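Side-chain contacts in thermosome subunit (Methanococcoides burtonii, PDB 3AQ1), which probably binds and hydrolyses ATP to assist the folding of other proteins: residues 369-372 with 373-377; 389-392 with 393-397; 416-419 with 420-424. One frame throughout, in Å; residues are numbered along the deposited sequence.

Contact 1: 369-372 with 373-377; sequences LSLR and LSEYA
Ser370 and Ser374, one helical turn apart, meet at a single carbonyl. Ser370 O takes the amide of Ser374 (N to O 3.0 Å) and also a weak bond from that residue's hydroxyl, Ser374 OG, at 3.4 Å. The hydroxyl can return to its own helix because it stands beside the backbone N, opposite the carbonyl carbon (chi1 -87°). Ser370 OG faces elsewhere and is satisfied by Ala392 O of helix 383-394.

The neighbouring amides are also taken up within the helix. Leu373 N makes a weak bond to Leu369 O at 2.8 Å and another, also weak, to Ser370 O, so that this one carbonyl receives both serine donors and a share of the leucine amide. Glu375 N finds Leu371 O at 3.1 Å, and the bond from Tyr376 N to Arg372 O, 3.2 Å long, is the straightest of the set at 156°.

Arg372 and Glu375 show that opposite charges near each other need not pair. Glu375 OE1 lies 3.5 Å from Arg372 CA, against the base of the arginine, yet it is 6.1 Å from Arg372 NE, and the guanidinium and carboxylate planes stand perpendicular. The extended arginine chain instead carries NE to a salt bridge with Glu368, one turn back.

Side chains of this helix pack on two others. Leu369 touches Ile88, and Leu373 and Tyr376 touch Lys84, all on helix 71-92; on helix 383-394, Leu373 meets Phe391 and Ala392, Ser374 meets Ala392, and Ala377 meets Ser389.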
loop_
_atom_site.group_PDB
_atom_site.type_symbol
_atom_site.label_atom_id
_atom_site.label_comp_id
_atom_site.label_asym_id
_atom_site.label_seq_id
_atom_site.Cartn_x
_atom_site.Cartn_y
_atom_site.Cartn_z
ATOM N N LEU A 369 -10.920 13.041 -20.179
ATOM C CA LEU A 369 -10.048 14.202 -20.042
ATOM C C LEU A 369 -9.863 14.891 -21.371
ATOM O O LEU A 369 -10.077 16.093 -21.475
ATOM C CB LEU A 369 -8.692 13.804 -19.476
ATOM C CG LEU A 369 -8.759 13.512 -17.983
ATOM C CD1 LEU A 369 -7.414 13.064 -17.484
ATOM C CD2 LEU A 369 -9.198 14.762 -17.278
ATOM N N SER A 370 -9.474 14.132 -22.391
ATOM C CA SER A 370 -9.229 14.701 -23.716
ATOM C C SER A 370 -10.432 15.462 -24.236
ATOM O O SER A 370 -10.307 16.583 -24.731
ATOM C CB SER A 370 -8.863 13.611 -24.705
ATOM O OG SER A 370 -8.818 14.131 -26.019
ATOM N N LEU A 371 -11.602 14.845 -24.130
ATOM C CA LEU A 371 -12.826 15.482 -24.583
ATOM C C LEU A 371 -13.091 16.790 -23.834
ATOM O O LEU A 371 -13.272 17.839 -24.443
ATOM C CB LEU A 371 -14.007 14.532 -24.426
ATOM C CG LEU A 371 -15.374 15.167 -24.662
ATOM C CD1 LEU A 371 -15.591 15.390 -26.153
ATOM C CD2 LEU A 371 -16.480 14.312 -24.074
ATOM N N ARG A 372 -13.109 16.731 -22.509
ATOM C CA ARG A 372 -13.427 17.901 -21.707
ATOM C C ARG A 372 -12.336 18.944 -21.752
ATOM O O ARG A 372 -12.561 20.098 -21.410
ATOM C CB ARG A 372 -13.672 17.508 -20.263
ATOM C CG ARG A 372 -14.898 16.670 -20.067
ATOM C CD ARG A 372 -14.844 16.024 -18.700
ATOM N NE ARG A 372 -16.033 15.230 -18.427
ATOM C CZ ARG A 372 -16.997 15.607 -17.600
ATOM N NH1 ARG A 372 -16.900 16.763 -16.956
ATOM N NH2 ARG A 372 -18.047 14.823 -17.410
ATOM N N LEU A 373 -11.143 18.546 -22.162
ATOM C CA LEU A 373 -10.046 19.497 -22.177
ATOM C C LEU A 373 -9.985 20.169 -23.540
ATOM O O LEU A 373 -9.389 21.232 -23.690
ATOM C CB LEU A 373 -8.723 18.813 -21.831
ATOM C CG LEU A 373 -7.534 19.740 -21.594
ATOM C CD1 LEU A 373 -7.822 20.662 -20.423
ATOM C CD2 LEU A 373 -6.264 18.926 -21.364
ATOM N N SER A 374 -10.606 19.537 -24.531
ATOM C CA SER A 374 -10.738 20.131 -25.857
ATOM C C SER A 374 -11.881 21.128 -25.842
ATOM O O SER A 374 -11.909 22.065 -26.637
ATOM C CB SER A 374 -10.976 19.065 -26.931
ATOM O OG SER A 374 -9.749 18.555 -27.422
ATOM N N GLU A 375 -12.826 20.913 -24.934
ATOM C CA GLU A 375 -13.892 21.874 -24.710
ATOM C C GLU A 375 -13.301 23.109 -24.037
ATOM O O GLU A 375 -13.586 24.244 -24.433
ATOM C CB GLU A 375 -15.012 21.262 -23.861
ATOM C CG GLU A 375 -16.242 20.854 -24.663
ATOM C CD GLU A 375 -16.900 19.579 -24.144
ATOM O OE1 GLU A 375 -16.354 18.954 -23.211
ATOM O OE2 GLU A 375 -17.963 19.194 -24.675
ATOM N N TYR A 376 -12.461 22.880 -23.032
ATOM C CA TYR A 376 -11.760 23.960 -22.347
ATOM C C TYR A 376 -10.926 24.757 -23.346
ATOM O O TYR A 376 -10.985 25.986 -23.372
ATOM C CB TYR A 376 -10.867 23.394 -21.239
ATOM C CG TYR A 376 -10.278 24.427 -20.305
ATOM C CD1 TYR A 376 -11.082 25.120 -19.410
ATOM C CD2 TYR A 376 -8.915 24.699 -20.302
ATOM C CE1 TYR A 376 -10.547 26.069 -18.543
ATOM C CE2 TYR A 376 -8.366 25.647 -19.438
ATOM C CZ TYR A 376 -9.192 26.329 -18.559
ATOM O OH TYR A 376 -8.668 27.268 -17.695
ATOM N N ALA A 377 -10.159 24.046 -24.171
ATOM C CA ALA A 377 -9.320 24.673 -25.190
ATOM C C ALA A 377 -10.063 25.781 -25.925
ATOM O O ALA A 377 -9.547 26.885 -26.079
ATOM C CB ALA A 377 -8.812 23.634 -26.181
#

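Contact 2: 389-392 with 393-397; sequences SKFA and EALEV
The first torsion of Lys390 places CG opposite the carbonyl carbon (chi1 -78°), and a bend at the next (chi2 -70°) brings the chain to Glu393 before it straightens toward NZ. Glu393 starts from a similar first torsion but runs out extended, and the two chains slant across one another. Their charged ends form a long salt bridge, Lys390 NZ to Glu393 OE1 at 3.8 Å. Lys390 CD is equally near that oxygen, also at 3.8 Å, so the carboxylate meets the aliphatic part of the lysine as well as its ammonium.

Along the backbone the helix is running out. Ala394 N bonds to Lys390 O at 3.1 Å, and Leu395 N reaches Phe391 O at 3.3 Å; a type I turn from Ala394 to Val397 then redirects the chain. On the buried side, Leu395 CD2 approaches Phe391 CE1 obliquely at 4.4 Å, a loose apolar contact. Phe391 also packs on Leu57 of helix 45-65 and, together with Leu395, on Cys85 of helix 71-92.

An alanine in place of Lys390 would probably leave the Glu393 carboxylate without this nearby positive charge and free to swing away from the helix.

Lys390 NZ has a second, weak and long ion pair with Glu63 of helix 45-65. At such separations the attraction is probably diffuse rather than directional, the ammonium lending a positive field to two carboxylates, whereas the more definite geometry comes from the backbone bonds of the helix itself.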
loop_
_atom_site.group_PDB
_atom_site.type_symbol
_atom_site.label_atom_id
_atom_site.label_comp_id
_atom_site.label_asym_id
_atom_site.label_seq_id
_atom_site.Cartn_x
_atom_site.Cartn_y
_atom_site.Cartn_z
ATOM N N SER A 389 -4.838 22.652 -26.377
ATOM C CA SER A 389 -5.520 21.807 -27.336
ATOM C C SER A 389 -4.645 20.598 -27.676
ATOM O O SER A 389 -5.127 19.467 -27.745
ATOM C CB SER A 389 -5.858 22.614 -28.594
ATOM O OG SER A 389 -6.674 21.868 -29.474
ATOM N N LYS A 390 -3.354 20.838 -27.881
ATOM C CA LYS A 390 -2.437 19.763 -28.233
ATOM C C LYS A 390 -2.225 18.815 -27.060
ATOM O O LYS A 390 -2.008 17.620 -27.255
ATOM C CB LYS A 390 -1.105 20.318 -28.740
ATOM C CG LYS A 390 -1.147 20.816 -30.190
ATOM C CD LYS A 390 -1.283 19.656 -31.175
ATOM C CE LYS A 390 -1.277 20.124 -32.630
ATOM N NZ LYS A 390 -1.163 18.970 -33.578
ATOM N N PHE A 391 -2.302 19.340 -25.840
ATOM C CA PHE A 391 -2.208 18.495 -24.657
ATOM C C PHE A 391 -3.382 17.527 -24.693
ATOM O O PHE A 391 -3.199 16.306 -24.707
ATOM C CB PHE A 391 -2.232 19.336 -23.377
ATOM C CG PHE A 391 -1.788 18.594 -22.132
ATOM C CD1 PHE A 391 -2.647 17.758 -21.462
ATOM C CD2 PHE A 391 -0.526 18.775 -21.613
ATOM C CE1 PHE A 391 -2.245 17.096 -20.305
ATOM C CE2 PHE A 391 -0.124 18.112 -20.458
ATOM C CZ PHE A 391 -0.986 17.279 -19.807
ATOM N N ALA A 392 -4.590 18.080 -24.736
ATOM C CA ALA A 392 -5.797 17.263 -24.776
ATOM C C ALA A 392 -5.743 16.201 -25.882
ATOM O O ALA A 392 -6.368 15.155 -25.771
ATOM C CB ALA A 392 -7.030 18.143 -24.921
ATOM N N GLU A 393 -4.979 16.461 -26.936
ATOM C CA GLU A 393 -4.847 15.514 -28.044
ATOM C C GLU A 393 -3.894 14.382 -27.702
ATOM O O GLU A 393 -4.063 13.253 -28.163
ATOM C CB GLU A 393 -4.312 16.207 -29.298
ATOM C CG GLU A 393 -5.263 17.145 -30.021
ATOM C CD GLU A 393 -4.737 17.481 -31.404
ATOM O OE1 GLU A 393 -3.731 16.849 -31.802
ATOM O OE2 GLU A 393 -5.316 18.355 -32.087
ATOM N N ALA A 394 -2.868 14.703 -26.925
ATOM C CA ALA A 394 -1.848 13.732 -26.577
ATOM C C ALA A 394 -2.442 12.647 -25.693
ATOM O O ALA A 394 -2.051 11.473 -25.773
ATOM C CB ALA A 394 -0.687 14.418 -25.885
ATOM N N LEU A 395 -3.393 13.045 -24.852
ATOM C CA LEU A 395 -4.038 12.122 -23.932
ATOM C C LEU A 395 -4.538 10.851 -24.625
ATOM O O LEU A 395 -4.399 9.753 -24.099
ATOM C CB LEU A 395 -5.177 12.830 -23.211
ATOM C CG LEU A 395 -4.620 13.807 -22.177
ATOM C CD1 LEU A 395 -5.728 14.566 -21.469
ATOM C CD2 LEU A 395 -3.737 13.050 -21.172
ATOM N N GLU A 396 -5.106 10.996 -25.817
ATOM C CA GLU A 396 -5.678 9.854 -26.516
ATOM C C GLU A 396 -4.633 8.886 -27.027
ATOM O O GLU A 396 -4.964 7.892 -27.654
ATOM C CB GLU A 396 -6.572 10.299 -27.660
ATOM C CG GLU A 396 -7.852 10.958 -27.192
ATOM C CD GLU A 396 -8.786 11.327 -28.340
ATOM O OE1 GLU A 396 -8.299 11.757 -29.428
ATOM O OE2 GLU A 396 -10.012 11.193 -28.128
ATOM N N VAL A 397 -3.372 9.163 -26.741
ATOM C CA VAL A 397 -2.316 8.257 -27.147
ATOM C C VAL A 397 -2.356 7.007 -26.268
ATOM O O VAL A 397 -1.943 5.931 -26.687
ATOM C CB VAL A 397 -0.937 8.925 -27.072
ATOM C CG1 VAL A 397 -0.465 9.058 -25.606
ATOM C CG2 VAL A 397 0.052 8.126 -27.880
#

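Contact 3: 416-419 with 420-424; sequences ELRS and QHEKG
Glu416 and Gln420 cross at a slant on the last turns of helix 410-422, which ends in a Schellman motif at Gly424. Their flat ends are turned 68° apart, and Glu416 OE2 lies 3.0 Å from Gln420 OE1; both are acceptors as modelled, so no bond joins them. Gln420 NE2 is bonded instead to Asn425, just past the helix.

His421 presents a ring edge to the preceding turn: CD2 is 3.3 Å from Leu417 O, near the ring plane, and the same carbonyl takes His421 N at 2.9 Å. The two ring nitrogens are bonded to Glu368 OE1 and to Ala428 O, which probably holds the ring's rotation.

Glu422 lies back over Arg418, its OE2 3.8 Å from Arg418 CB, but the guanidinium runs off to a salt bridge with Glu396. Gly424 leaves the helix with positive phi (99°), and Gly424 N bonds to His421 O at 2.8 Å.

On the outer side Lys423 curls back over Ser419. Its chain runs straight until the final bond, where a bend (chi4 68°) turns the ammonium inward, and Lys423 NZ donates to Ser419 OG at 3.2 Å.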
loop_
_atom_site.group_PDB
_atom_site.type_symbol
_atom_site.label_atom_id
_atom_site.label_comp_id
_atom_site.label_asym_id
_atom_site.label_seq_id
_atom_site.Cartn_x
_atom_site.Cartn_y
_atom_site.Cartn_z
ATOM N N GLU A 416 -15.499 4.431 -31.341
ATOM C CA GLU A 416 -16.438 3.894 -30.379
ATOM C C GLU A 416 -16.264 4.531 -28.992
ATOM O O GLU A 416 -17.252 4.766 -28.296
ATOM C CB GLU A 416 -16.328 2.366 -30.345
ATOM C CG GLU A 416 -17.189 1.682 -29.304
ATOM C CD GLU A 416 -18.666 1.922 -29.537
ATOM O OE1 GLU A 416 -19.002 2.518 -30.585
ATOM O OE2 GLU A 416 -19.485 1.518 -28.676
ATOM N N LEU A 417 -15.025 4.828 -28.593
ATOM C CA LEU A 417 -14.806 5.496 -27.304
ATOM C C LEU A 417 -15.331 6.930 -27.311
ATOM O O LEU A 417 -15.963 7.372 -26.349
ATOM C CB LEU A 417 -13.340 5.458 -26.856
ATOM C CG LEU A 417 -12.848 4.077 -26.413
ATOM C CD1 LEU A 417 -11.359 4.066 -26.159
ATOM C CD2 LEU A 417 -13.616 3.561 -25.201
ATOM N N ARG A 418 -15.086 7.650 -28.399
ATOM C CA ARG A 418 -15.591 9.013 -28.512
ATOM C C ARG A 418 -17.101 9.052 -28.517
ATOM O O ARG A 418 -17.701 9.904 -27.868
ATOM C CB ARG A 418 -15.032 9.713 -29.745
ATOM C CG ARG A 418 -13.608 10.181 -29.540
ATOM C CD ARG A 418 -13.237 11.212 -30.544
ATOM N NE ARG A 418 -11.874 11.679 -30.355
ATOM C CZ ARG A 418 -11.334 12.662 -31.064
ATOM N NH1 ARG A 418 -12.058 13.271 -31.997
ATOM N NH2 ARG A 418 -10.082 13.037 -30.840
ATOM N N SER A 419 -17.715 8.129 -29.248
ATOM C CA SER A 419 -19.163 8.072 -29.317
ATOM C C SER A 419 -19.712 7.885 -27.909
ATOM O O SER A 419 -20.478 8.707 -27.414
ATOM C CB SER A 419 -19.612 6.933 -30.233
ATOM O OG SER A 419 -20.985 6.628 -30.041
ATOM N N GLN A 420 -19.286 6.820 -27.246
ATOM C CA GLN A 420 -19.790 6.534 -25.916
ATOM C C GLN A 420 -19.510 7.639 -24.892
ATOM O O GLN A 420 -20.371 7.968 -24.082
ATOM C CB GLN A 420 -19.305 5.172 -25.431
ATOM C CG GLN A 420 -20.134 4.057 -26.003
ATOM C CD GLN A 420 -20.035 2.803 -25.183
ATOM O OE1 GLN A 420 -19.645 1.746 -25.687
ATOM N NE2 GLN A 420 -20.373 2.906 -23.897
ATOM N N HIS A 421 -18.322 8.224 -24.929
ATOM C CA HIS A 421 -18.035 9.323 -24.016
ATOM C C HIS A 421 -18.820 10.597 -24.328
ATOM O O HIS A 421 -19.398 11.208 -23.421
ATOM C CB HIS A 421 -16.537 9.571 -23.917
ATOM C CG HIS A 421 -15.859 8.659 -22.945
ATOM N ND1 HIS A 421 -15.475 9.067 -21.686
ATOM C CD2 HIS A 421 -15.542 7.346 -23.030
ATOM C CE1 HIS A 421 -14.932 8.049 -21.045
ATOM N NE2 HIS A 421 -14.962 6.993 -21.837
ATOM N N GLU A 422 -18.851 10.982 -25.605
ATOM C CA GLU A 422 -19.674 12.097 -26.059
ATOM C C GLU A 422 -21.111 11.923 -25.575
ATOM O O GLU A 422 -21.801 12.900 -25.291
ATOM C CB GLU A 422 -19.663 12.197 -27.588
ATOM C CG GLU A 422 -18.368 12.725 -28.189
ATOM C CD GLU A 422 -18.285 12.517 -29.697
ATOM O OE1 GLU A 422 -19.276 12.044 -30.322
ATOM O OE2 GLU A 422 -17.211 12.833 -30.254
ATOM N N LYS A 423 -21.553 10.673 -25.484
ATOM C CA LYS A 423 -22.924 10.367 -25.087
ATOM C C LYS A 423 -23.096 10.158 -23.572
ATOM O O LYS A 423 -24.182 9.803 -23.116
ATOM C CB LYS A 423 -23.462 9.160 -25.872
ATOM C CG LYS A 423 -23.679 9.426 -27.369
ATOM C CD LYS A 423 -24.148 8.159 -28.093
ATOM C CE LYS A 423 -24.547 8.423 -29.538
ATOM N NZ LYS A 423 -23.377 8.796 -30.379
ATOM N N GLY A 424 -22.028 10.375 -22.803
ATOM C CA GLY A 424 -22.128 10.446 -21.353
ATOM C C GLY A 424 -21.755 9.217 -20.544
ATOM O O GLY A 424 -22.045 9.155 -19.352
#

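Read from the N terminus, the three contacts come in series, each closing about one helical turn; none nests in or crosses another. Contact 1 lies on helix 364-378, contact 2 at the end of the next helix, 383-394, and contact 3 at the end of helix 410-422. Contacts 1 and 2 touch directly, their centres 9 Å apart, with Leu369 against Leu395. Contact 2 meets contact 3 through the Glu396–Arg418 salt bridge. Contacts 1 and 3 do not touch, yet Glu368 serves both, bonded to Arg372 and to His421. Their side chains join helices 364-378, 383-394 and 410-422 in what is probably, as in other group II chaperonins, the equatorial domain.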